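Local coordinates for interferon-activable protein 202 (Mus musculus, PDB 4L5R), which binds double-stranded DNA without sequence specificity through its first HIN-200 domain and inhibits activation of the AIM2 inflammasome, at residues E26-K31 and E35-A40; A40-A43 and Y48-V51; K115-D120 and N148-K153; V131-V136 and T142-D147. One frame throughout, in Å; residues are numbered along the deposited sequence. Where two conformers were deposited one is given.

Interaction 1: E26-K31 and E35-A40. With NA (sodium ion), chain D; nucleotides of chain B.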
# COMPACT_ATOMS: atom_id res chain seq x y z
N GLU A 26 -5.67 4.80 8.15
CA GLU A 26 -6.81 4.39 8.93
C GLU A 26 -7.33 3.10 8.31
O GLU A 26 -7.07 2.82 7.13
CB GLU A 26 -7.90 5.47 8.88
CG GLU A 26 -8.32 5.82 7.47
CD GLU A 26 -9.04 7.16 7.38
OE1 GLU A 26 -8.55 8.04 6.64
OE2 GLU A 26 -10.10 7.33 8.02
N PRO A 27 -8.09 2.32 9.08
CA PRO A 27 -8.79 1.15 8.56
C PRO A 27 -9.89 1.57 7.60
O PRO A 27 -10.38 2.69 7.69
CB PRO A 27 -9.39 0.51 9.82
CG PRO A 27 -8.56 1.05 10.94
CD PRO A 27 -8.20 2.42 10.55
N PHE A 28 -10.27 0.68 6.70
CA PHE A 28 -11.34 0.97 5.77
C PHE A 28 -11.94 -0.36 5.34
O PHE A 28 -11.27 -1.39 5.38
CB PHE A 28 -10.84 1.79 4.56
CG PHE A 28 -9.75 1.12 3.78
CD1 PHE A 28 -8.42 1.25 4.16
CD2 PHE A 28 -10.05 0.36 2.66
CE1 PHE A 28 -7.41 0.63 3.44
CE2 PHE A 28 -9.03 -0.27 1.93
CZ PHE A 28 -7.73 -0.14 2.32
N ASN A 29 -13.22 -0.33 4.97
CA ASN A 29 -13.88 -1.51 4.44
C ASN A 29 -13.54 -1.74 2.96
O ASN A 29 -13.38 -0.80 2.19
CB ASN A 29 -15.39 -1.40 4.64
CG ASN A 29 -15.80 -1.45 6.10
OD1 ASN A 29 -14.97 -1.72 6.98
ND2 ASN A 29 -17.08 -1.18 6.37
N TYR A 30 -13.45 -3.01 2.57
CA TYR A 30 -13.29 -3.35 1.17
C TYR A 30 -14.11 -4.63 0.90
O TYR A 30 -14.84 -5.10 1.78
CB TYR A 30 -11.80 -3.51 0.80
CG TYR A 30 -11.18 -4.75 1.40
CD1 TYR A 30 -10.87 -4.81 2.75
CD2 TYR A 30 -10.96 -5.88 0.63
CE1 TYR A 30 -10.32 -5.96 3.31
CE2 TYR A 30 -10.43 -7.02 1.16
CZ TYR A 30 -10.11 -7.06 2.51
OH TYR A 30 -9.59 -8.21 3.03
N LYS A 31 -14.03 -5.17 -0.32
CA LYS A 31 -14.83 -6.34 -0.67
C LYS A 31 -16.34 -6.10 -0.47
O LYS A 31 -17.04 -6.91 0.13
CB LYS A 31 -14.37 -7.56 0.13
CG LYS A 31 -14.52 -8.88 -0.62
CD LYS A 31 -13.96 -10.06 0.17
CE LYS A 31 -14.23 -11.38 -0.54
NZ LYS A 31 -13.97 -12.57 0.34
N GLU A 35 -15.24 -6.83 4.50
CA GLU A 35 -13.99 -6.97 5.26
C GLU A 35 -13.36 -5.61 5.54
O GLU A 35 -13.73 -4.62 4.91
CB GLU A 35 -13.00 -7.84 4.49
CG GLU A 35 -13.54 -9.19 4.06
CD GLU A 35 -13.62 -10.19 5.20
OE1 GLU A 35 -14.41 -11.15 5.08
OE2 GLU A 35 -12.87 -10.04 6.20
N ASN A 36 -12.40 -5.55 6.47
CA ASN A 36 -11.63 -4.33 6.67
C ASN A 36 -10.12 -4.56 6.61
O ASN A 36 -9.65 -5.69 6.67
CB ASN A 36 -12.03 -3.60 7.96
CG ASN A 36 -12.06 -4.52 9.16
OD1 ASN A 36 -11.22 -5.41 9.30
ND2 ASN A 36 -13.05 -4.31 10.04
N MET A 37 -9.36 -3.48 6.45
CA MET A 37 -7.90 -3.58 6.38
C MET A 37 -7.30 -2.20 6.56
O MET A 37 -8.02 -1.19 6.57
CB MET A 37 -7.48 -4.15 5.02
CG MET A 37 -7.78 -3.22 3.84
SD MET A 37 -7.13 -3.83 2.26
CE MET A 37 -5.39 -3.49 2.47
N PHE A 38 -5.97 -2.13 6.70
CA PHE A 38 -5.30 -0.86 6.60
C PHE A 38 -3.95 -1.10 5.94
O PHE A 38 -3.44 -2.23 5.95
CB PHE A 38 -5.20 -0.12 7.96
CG PHE A 38 -4.36 -0.83 9.02
CD1 PHE A 38 -3.00 -0.63 9.09
CD2 PHE A 38 -4.97 -1.63 9.98
CE1 PHE A 38 -2.22 -1.26 10.07
CE2 PHE A 38 -4.21 -2.26 10.96
CZ PHE A 38 -2.83 -2.07 11.01
N HIS A 39 -3.43 -0.06 5.30
CA HIS A 39 -2.10 -0.13 4.69
C HIS A 39 -1.04 0.37 5.66
O HIS A 39 -1.32 1.21 6.50
CB HIS A 39 -2.04 0.75 3.44
CG HIS A 39 -2.90 0.25 2.33
ND1 HIS A 39 -2.54 -0.83 1.55
CD2 HIS A 39 -4.10 0.67 1.87
CE1 HIS A 39 -3.50 -1.06 0.67
NE2 HIS A 39 -4.45 -0.16 0.84
N ALA A 40 0.19 -0.12 5.50
CA ALA A 40 1.25 0.40 6.31
C ALA A 40 2.57 0.24 5.55
O ALA A 40 2.62 -0.47 4.54
CB ALA A 40 1.31 -0.33 7.67
NA NA D . -10.40 -8.13 7.80
P DT B 5 -12.10 -10.16 -3.85
OP1 DT B 5 -11.45 -9.67 -2.61
OP2 DT B 5 -13.26 -9.44 -4.42
O5' DT B 5 -11.03 -10.27 -5.04
C5' DT B 5 -9.89 -11.10 -4.89
C4' DT B 5 -9.15 -11.20 -6.21
O4' DT B 5 -9.84 -12.10 -7.11
C3' DT B 5 -8.99 -9.87 -6.96
O3' DT B 5 -7.61 -9.51 -6.86
C2' DT B 5 -9.43 -10.18 -8.39
C1' DT B 5 -9.45 -11.71 -8.41
N1 DT B 5 -10.36 -12.33 -9.41
C2 DT B 5 -9.82 -13.22 -10.30
O2 DT B 5 -8.64 -13.54 -10.31
N3 DT B 5 -10.73 -13.75 -11.18
C4 DT B 5 -12.08 -13.49 -11.29
O4 DT B 5 -12.77 -14.03 -12.15
C5 DT B 5 -12.58 -12.54 -10.33
C7 DT B 5 -14.03 -12.16 -10.32
C6 DT B 5 -11.71 -12.01 -9.44
O HOH W 1 -15.76 -11.95 2.75

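Interaction 2: A40-A43 and Y48-V51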
# COMPACT_ATOMS: atom_id res chain seq x y z
N ALA A 40 0.19 -0.12 5.50
CA ALA A 40 1.25 0.40 6.31
C ALA A 40 2.57 0.24 5.55
O ALA A 40 2.62 -0.47 4.54
CB ALA A 40 1.31 -0.33 7.67
N THR A 41 3.58 0.96 6.01
CA THR A 41 4.97 0.82 5.52
C THR A 41 5.85 0.59 6.75
O THR A 41 5.68 1.26 7.77
CB THR A 41 5.42 2.08 4.78
OG1 THR A 41 4.61 2.26 3.60
CG2 THR A 41 6.87 1.96 4.34
N VAL A 42 6.75 -0.38 6.64
CA VAL A 42 7.67 -0.69 7.73
C VAL A 42 9.06 -0.86 7.12
O VAL A 42 9.20 -0.97 5.90
CB VAL A 42 7.29 -2.00 8.42
CG1 VAL A 42 5.85 -1.92 8.97
CG2 VAL A 42 7.45 -3.19 7.45
N ALA A 43 10.08 -0.88 7.98
CA ALA A 43 11.44 -0.98 7.50
C ALA A 43 12.29 -1.89 8.38
O ALA A 43 12.11 -1.93 9.60
CB ALA A 43 12.09 0.40 7.38
N TYR A 48 12.69 -1.59 2.94
CA TYR A 48 11.35 -1.22 3.44
C TYR A 48 10.33 -2.12 2.78
O TYR A 48 10.63 -2.73 1.76
CB TYR A 48 11.03 0.25 3.22
CG TYR A 48 10.72 0.60 1.78
CD1 TYR A 48 11.74 0.95 0.90
CD2 TYR A 48 9.42 0.56 1.29
CE1 TYR A 48 11.48 1.27 -0.42
CE2 TYR A 48 9.15 0.87 -0.03
CZ TYR A 48 10.18 1.22 -0.88
OH TYR A 48 9.93 1.53 -2.19
N TYR A 49 9.13 -2.21 3.35
CA TYR A 49 8.09 -3.06 2.79
C TYR A 49 6.77 -2.32 2.89
O TYR A 49 6.55 -1.63 3.87
CB TYR A 49 7.90 -4.30 3.65
CG TYR A 49 9.05 -5.25 3.72
CD1 TYR A 49 10.02 -5.12 4.71
CD2 TYR A 49 9.15 -6.32 2.83
CE1 TYR A 49 11.08 -6.02 4.81
CE2 TYR A 49 10.23 -7.22 2.92
CZ TYR A 49 11.18 -7.06 3.91
OH TYR A 49 12.23 -7.94 4.02
N ARG A 50 5.92 -2.50 1.89
CA ARG A 50 4.51 -2.15 2.02
C ARG A 50 3.84 -3.32 2.71
O ARG A 50 4.22 -4.48 2.52
CB ARG A 50 3.86 -1.93 0.64
CG ARG A 50 4.62 -1.01 -0.28
CD ARG A 50 4.64 0.44 0.18
NE ARG A 50 5.31 1.28 -0.82
CZ ARG A 50 5.77 2.51 -0.59
NH1 ARG A 50 5.63 3.05 0.61
NH2 ARG A 50 6.39 3.19 -1.56
N VAL A 51 2.82 -3.01 3.50
CA VAL A 51 2.17 -4.00 4.33
C VAL A 51 0.66 -3.82 4.19
O VAL A 51 0.17 -2.68 4.14
CB VAL A 51 2.55 -3.81 5.82
CG1 VAL A 51 1.99 -4.96 6.68
CG2 VAL A 51 4.07 -3.66 5.98

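Interaction 3: K115-D120 and N148-K153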
# COMPACT_ATOMS: atom_id res chain seq x y z
N LYS A 115 8.96 5.93 -15.30
CA LYS A 115 9.53 4.67 -14.81
C LYS A 115 8.43 3.67 -14.42
O LYS A 115 8.57 2.46 -14.62
CB LYS A 115 10.47 4.91 -13.63
CG LYS A 115 11.85 5.48 -14.01
CD LYS A 115 12.68 4.47 -14.78
N ILE A 116 7.34 4.18 -13.86
CA ILE A 116 6.22 3.31 -13.53
C ILE A 116 5.75 2.55 -14.76
O ILE A 116 5.50 1.33 -14.70
CB ILE A 116 5.06 4.11 -12.88
CG1 ILE A 116 5.42 4.47 -11.43
CG2 ILE A 116 3.77 3.30 -12.93
CD1 ILE A 116 4.49 5.50 -10.79
N LYS A 117 5.67 3.26 -15.90
CA LYS A 117 5.15 2.69 -17.13
C LYS A 117 5.97 1.53 -17.68
O LYS A 117 5.48 0.73 -18.49
CB LYS A 117 4.99 3.79 -18.20
CG LYS A 117 3.87 4.81 -17.89
CD LYS A 117 3.77 5.87 -18.99
CE LYS A 117 2.63 6.85 -18.73
NZ LYS A 117 2.50 7.85 -19.82
N GLU A 118 7.21 1.41 -17.24
CA GLU A 118 8.09 0.35 -17.73
C GLU A 118 7.97 -0.95 -16.93
O GLU A 118 8.51 -1.98 -17.32
CB GLU A 118 9.54 0.84 -17.72
CG GLU A 118 9.79 2.03 -18.64
N LEU A 119 7.26 -0.90 -15.80
CA LEU A 119 7.10 -2.08 -14.96
C LEU A 119 6.14 -3.08 -15.61
O LEU A 119 5.44 -2.74 -16.56
CB LEU A 119 6.61 -1.70 -13.56
CG LEU A 119 7.52 -0.73 -12.80
CD1 LEU A 119 6.95 -0.41 -11.43
CD2 LEU A 119 8.93 -1.31 -12.69
N ASP A 120 6.14 -4.31 -15.10
CA ASP A 120 5.27 -5.37 -15.62
C ASP A 120 3.81 -5.09 -15.29
O ASP A 120 3.51 -4.54 -14.23
CB ASP A 120 5.63 -6.73 -14.99
CG ASP A 120 7.00 -7.24 -15.42
OD1 ASP A 120 7.51 -6.81 -16.47
OD2 ASP A 120 7.54 -8.10 -14.70
N ASN A 148 6.76 16.06 -13.17
CA ASN A 148 7.43 17.02 -14.05
C ASN A 148 7.64 16.53 -15.48
O ASN A 148 7.77 17.34 -16.40
CB ASN A 148 8.76 17.46 -13.43
CG ASN A 148 9.56 16.30 -12.87
OD1 ASN A 148 9.60 15.22 -13.44
ND2 ASN A 148 10.21 16.53 -11.72
N GLU A 149 7.67 15.21 -15.68
CA GLU A 149 8.06 14.66 -16.97
C GLU A 149 6.99 13.84 -17.71
O GLU A 149 7.08 13.65 -18.92
CB GLU A 149 9.39 13.88 -16.84
CG GLU A 149 10.57 14.78 -16.46
CD GLU A 149 11.89 14.02 -16.26
OE1 GLU A 149 11.85 12.90 -15.71
OE2 GLU A 149 12.96 14.55 -16.66
N ASP A 150 5.96 13.38 -17.00
CA ASP A 150 4.94 12.53 -17.60
C ASP A 150 3.58 12.54 -16.88
O ASP A 150 3.45 13.11 -15.80
CB ASP A 150 5.47 11.09 -17.74
CG ASP A 150 4.78 10.31 -18.86
OD1 ASP A 150 3.99 10.92 -19.61
OD2 ASP A 150 5.05 9.10 -18.99
N ASN A 151 2.58 11.92 -17.50
CA ASN A 151 1.25 11.81 -16.90
C ASN A 151 0.68 10.43 -17.15
O ASN A 151 1.15 9.71 -18.03
CB ASN A 151 0.32 12.89 -17.43
CG ASN A 151 0.12 12.80 -18.93
OD1 ASN A 151 -0.57 11.91 -19.41
ND2 ASN A 151 0.74 13.71 -19.67
N ILE A 152 -0.33 10.04 -16.37
CA ILE A 152 -0.93 8.73 -16.54
C ILE A 152 -2.36 8.78 -16.00
O ILE A 152 -2.67 9.56 -15.09
CB ILE A 152 -0.08 7.62 -15.86
CG1 ILE A 152 -0.59 6.23 -16.25
CG2 ILE A 152 -0.05 7.83 -14.35
CD1 ILE A 152 0.26 5.06 -15.72
N LYS A 153 -3.24 7.96 -16.57
CA LYS A 153 -4.62 7.91 -16.10
C LYS A 153 -4.78 6.98 -14.90
O LYS A 153 -4.20 5.90 -14.87
CB LYS A 153 -5.52 7.43 -17.23
CG LYS A 153 -7.00 7.47 -16.93
CD LYS A 153 -7.72 6.59 -17.93
CE LYS A 153 -9.00 7.22 -18.39
NZ LYS A 153 -9.61 6.36 -19.43

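Interaction 4: V131-V136 and T142-D147. With nucleotides of chain C.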
# COMPACT_ATOMS: atom_id res chain seq x y z
N VAL A 131 -2.26 16.25 -9.23
CA VAL A 131 -3.48 15.95 -9.97
C VAL A 131 -3.72 17.02 -11.04
O VAL A 131 -3.75 18.21 -10.74
CB VAL A 131 -4.71 15.91 -9.05
CG1 VAL A 131 -5.99 15.79 -9.88
CG2 VAL A 131 -4.62 14.76 -8.07
N GLU A 132 -3.86 16.59 -12.28
CA GLU A 132 -4.14 17.52 -13.38
C GLU A 132 -5.64 17.61 -13.60
O GLU A 132 -6.19 18.70 -13.76
CB GLU A 132 -3.45 17.06 -14.66
CG GLU A 132 -4.06 17.62 -15.92
CD GLU A 132 -3.04 18.34 -16.77
OE1 GLU A 132 -2.84 19.56 -16.54
OE2 GLU A 132 -2.44 17.70 -17.65
N LYS A 133 -6.30 16.45 -13.57
CA LYS A 133 -7.75 16.39 -13.81
C LYS A 133 -8.40 15.35 -12.91
O LYS A 133 -7.79 14.34 -12.57
CB LYS A 133 -8.03 16.00 -15.27
CG LYS A 133 -7.41 16.91 -16.30
CD LYS A 133 -7.74 16.42 -17.70
CE LYS A 133 -7.20 17.38 -18.75
NZ LYS A 133 -7.70 18.77 -18.52
N LYS A 134 -9.65 15.60 -12.55
CA LYS A 134 -10.41 14.61 -11.80
C LYS A 134 -11.81 14.58 -12.39
O LYS A 134 -12.36 15.64 -12.72
CB LYS A 134 -10.45 14.96 -10.32
CG LYS A 134 -11.46 14.14 -9.52
CD LYS A 134 -11.35 14.40 -8.02
CE LYS A 134 -12.65 14.11 -7.29
NZ LYS A 134 -13.58 15.27 -7.37
N LYS A 135 -12.36 13.39 -12.57
CA LYS A 135 -13.73 13.28 -13.07
C LYS A 135 -14.50 12.25 -12.28
O LYS A 135 -14.09 11.10 -12.20
CB LYS A 135 -13.75 12.92 -14.55
CG LYS A 135 -15.12 12.47 -15.03
CD LYS A 135 -15.51 13.05 -16.39
CE LYS A 135 -14.96 12.22 -17.54
NZ LYS A 135 -13.47 12.34 -17.67
N VAL A 136 -15.62 12.67 -11.70
CA VAL A 136 -16.47 11.73 -10.99
C VAL A 136 -17.53 11.22 -11.95
O VAL A 136 -18.27 12.01 -12.55
CB VAL A 136 -17.14 12.39 -9.78
CG1 VAL A 136 -17.97 11.38 -9.00
CG2 VAL A 136 -16.07 13.02 -8.89
N THR A 142 -12.13 8.94 -12.23
CA THR A 142 -10.85 8.87 -12.94
C THR A 142 -10.04 10.13 -12.71
O THR A 142 -10.59 11.19 -12.40
CB THR A 142 -11.05 8.65 -14.44
OG1 THR A 142 -11.83 9.72 -14.97
CG2 THR A 142 -11.75 7.32 -14.68
N PHE A 143 -8.73 10.01 -12.86
CA PHE A 143 -7.83 11.12 -12.60
C PHE A 143 -6.80 11.12 -13.72
O PHE A 143 -6.48 10.07 -14.26
CB PHE A 143 -7.04 10.93 -11.30
CG PHE A 143 -7.89 10.87 -10.06
CD1 PHE A 143 -8.45 9.67 -9.64
CD2 PHE A 143 -8.09 12.00 -9.29
CE1 PHE A 143 -9.20 9.61 -8.49
CE2 PHE A 143 -8.86 11.94 -8.12
CZ PHE A 143 -9.41 10.74 -7.72
N LYS A 144 -6.30 12.30 -14.05
CA LYS A 144 -5.06 12.39 -14.80
C LYS A 144 -4.04 12.89 -13.80
O LYS A 144 -4.15 14.03 -13.31
CB LYS A 144 -5.21 13.37 -15.96
CG LYS A 144 -3.94 13.57 -16.77
CD LYS A 144 -4.19 14.57 -17.90
CE LYS A 144 -2.94 14.84 -18.70
NZ LYS A 144 -3.20 15.86 -19.78
N ILE A 145 -3.08 12.04 -13.44
CA ILE A 145 -2.01 12.47 -12.55
C ILE A 145 -0.74 12.73 -13.35
O ILE A 145 -0.59 12.25 -14.47
CB ILE A 145 -1.74 11.45 -11.43
CG1 ILE A 145 -1.38 10.08 -12.01
CG2 ILE A 145 -2.97 11.34 -10.51
CD1 ILE A 145 -0.79 9.08 -10.95
N LYS A 146 0.18 13.49 -12.77
CA LYS A 146 1.39 13.87 -13.50
C LYS A 146 2.53 14.15 -12.55
O LYS A 146 2.32 14.40 -11.36
CB LYS A 146 1.12 15.13 -14.32
CG LYS A 146 0.81 16.35 -13.47
CD LYS A 146 0.79 17.62 -14.31
CE LYS A 146 0.44 18.83 -13.47
NZ LYS A 146 0.52 20.10 -14.26
N ASP A 147 3.74 14.09 -13.08
CA ASP A 147 4.90 14.66 -12.42
C ASP A 147 5.56 15.57 -13.47
O ASP A 147 4.98 15.83 -14.52
CB ASP A 147 5.84 13.58 -11.85
CG ASP A 147 6.28 12.55 -12.89
OD1 ASP A 147 6.44 12.91 -14.08
OD2 ASP A 147 6.51 11.37 -12.51
P DG C 7 -13.08 8.55 -18.26
OP1 DG C 7 -13.13 9.48 -17.11
OP2 DG C 7 -11.96 7.57 -18.37
O5' DG C 7 -14.47 7.78 -18.30
C5' DG C 7 -15.69 8.53 -18.42
C4' DG C 7 -16.88 7.60 -18.44
O4' DG C 7 -16.96 6.97 -19.74
C3' DG C 7 -16.86 6.45 -17.42
O3' DG C 7 -18.18 6.31 -16.91
C2' DG C 7 -16.40 5.24 -18.23
C1' DG C 7 -16.96 5.55 -19.60
N9 DG C 7 -16.18 5.10 -20.75
C8 DG C 7 -14.84 5.29 -20.97
N7 DG C 7 -14.43 4.79 -22.11
C5 DG C 7 -15.58 4.25 -22.68
C6 DG C 7 -15.76 3.58 -23.91
O6 DG C 7 -14.90 3.33 -24.78
N1 DG C 7 -17.09 3.20 -24.08
C2 DG C 7 -18.10 3.44 -23.18
N2 DG C 7 -19.33 3.01 -23.49
N3 DG C 7 -17.94 4.07 -22.03
C4 DG C 7 -16.66 4.44 -21.85

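Interaction 1: E26-K31 and E35-A40
A beta hairpin of the first OB fold of this HIN-200 domain brings Phe28 and Tyr30 of one strand against Met37 and Glu35 of the next. Two antiparallel hydrogen-bonded pairs hold the backbones. Phe28 N reaches Met37 O at 2.9 Å and Met37 N returns to Phe28 O, while Tyr30 N bonds to Glu35 O at 2.9 Å and Glu35 N to Tyr30 O. Between them lies the non-hydrogen-bonded pair Asn29 and Asn36.

The side chains of Phe28, Tyr30, Glu35 and Met37 share one face of the sheet, and there Met37 makes Met-aromatic contacts with the two rings. Met37 SD stands over a face of the Tyr30 ring, 4.1 Å from its centroid, and meets the Phe28 ring obliquely. Its CG lies over a face of Phe28, 3.4 Å from CZ. With CG between the backbone N and the carbonyl carbon (chi1 58° in Phe28, 71° in Tyr30), both rings are set beside Met37. Glu35 CB touches the Tyr30 ring obliquely, 3.5 Å from CE1. The His39 ring is nearly parallel to Phe28 but slid aside; its NE2 bonds to His192 O. His39 mediates interaction with TP53BP1, and Met37 to Ala40 lie in the region required for homomultimerization.

At the loop end of the hairpin, a water accepts from Lys31 NZ and donates to Glu35 OE1, which also makes a salt bridge with Lys4. The aliphatic part of Lys31 packs near DNA, with CG 3.7 Å from OP1 of DT5 of chain B. Asn36 O binds the sodium ion at 2.8 Å, and Phe54 O is its other protein ligand.

Interaction 2: A40-A43 and Y48-V51
Ala40 opens the pairing with Val51: Ala40 N donates to Val51 O at 2.9 Å, and Val51 N returns to Ala40 O at 2.8 Å. Thr41 follows as a non-hydrogen-bonded partner of Arg50. Its OG1 lies beside the backbone N, anti to the carbonyl carbon (chi1 -64°), and there accepts a bond from Arg50 NH1 at 3.3 Å, at the edge of the guanidinium and almost in its plane. One face of that guanidinium lies against Tyr48 CE2, and NH1 also donates to Ala107 O of helix 101-108. A valine in place of Thr41 would probably leave NH1 with Ala107 O but no hydroxyl, so that the guanidinium is less well fixed.

Val42 restores the hydrogen-bonded pattern, its N and O both bonding to Tyr49. On the face it shares with Ala40 and Val51, Val42 CG2 touches Val51 CG2 at 3.7 Å, the two side chains crossing at about a right angle. Ala43 ends the run opposite Tyr48, with CB to CB 4.3 Å. Helix 101-108 covers the Thr41 and Ala43 face, whereas Phe62 meets Ala40 and Val42 on the other. The hairpin continues the antiparallel meander of strands 17-30, 35-43 and 48-53 in the curled sheet, as in OB folds.

Interaction 3: K115-D120 and N148-K153
A salt bridge between Lys117 and Asp150 ties the turn Ile116-Leu119, next to helix 113-116, to the residue just before strand 151-156, in the second of the chain's two OB-fold sheets. It is a long-range contact made chiefly by one lysine, since the two backbones stay well apart, with CA atoms no nearer than 8.6 Å between Lys117 and Ile152. The lysine belongs to a type I beta turn running from Ile116 to Leu119, which is closed by a bond from Leu119 N to Ile116 O.

From this turn the side chain runs fully extended beyond CG and so spans the gap to the strand. Asp150 comes to meet it from the opposite direction, its CG anti to the backbone N (chi1 -155°). Asp150 OD1 accepts a weak bond from Asn151 N, which may help to hold the carboxylate in place beside the lysine. Ile152 packs against the end of the lysine chain, its CB 4.0 Å from Lys117 CE, and links the polar contact to Ile113, Ile145 and Leu187, which its side chain also touches.

Two acceptors grip the ammonium. Lys117 NZ approaches Asp150 OD2 at 3.0 Å from above the carboxylate plane, 36° out of it, and meets Asn151 O at 2.9 Å nearly head-on, with a C=O...N angle of 172°.

Interaction 4: V131-V136 and T142-D147
Backbone bonds join Lys133 to Lys144 and Lys135 to Thr142 as antiparallel hydrogen-bonded pairs of a hairpin. The ladder is interrupted by a classic beta bulge: Lys144 O accepts from both Glu132 N at 2.8 Å and Lys133 N at 3.2 Å, the second in the carbonyl plane on a lone pair.

Among the charged groups, Lys144 runs extended alongside Glu132, and its NZ makes a salt bridge with OE2 at 2.9 Å, a weak hydrogen bond. With an alanine in place of Lys144, the Glu132 carboxylate would probably lose its salt-bridge partner, keep only the more distant Lys146 nearby and be freer to turn.

The apolar contacts lie on the other face, where the aliphatic chain of Lys134 runs beside the Phe143 ring, CD 3.5 Å from CE2, and Val131 CG1 approaches that ring at its edge.

DNA is held by a polar pair. Lys135 NZ donates to OP1 of DG7 of chain C at 2.9 Å, and Thr142 OG1 donates to the same oxygen, in keeping with electrostatic, non-specific recognition of the backbone.

Within the second OB-fold sheet, strand 141-146 is flanked by strand 124-136 and by strand 151-156, while Leu171 of strand 171-174 packs against Val131, Phe143 and Ile145.

The four contacts fall into two groups, one in each curled sheet of the HIN-200 domain. Interactions 1 and 2, with centres 15 Å apart, share Ala40 and strand 35-43, so three successive strands form one continuous meander. Interactions 3 and 4 come later in the chain, their centres 14 Å apart; 131-136 and 142-147 are nested inside the loop closed by interaction 3, and strands 141-146 and 151-156 lie side by side. Between the groups, centres are 22 to 27 Å apart and nothing touches. DNA is nonetheless met at interaction 1 by Lys31, at interaction 3 by Lys153 and at interaction 4 by Lys135 and Thr142, so both halves of the domain contact it.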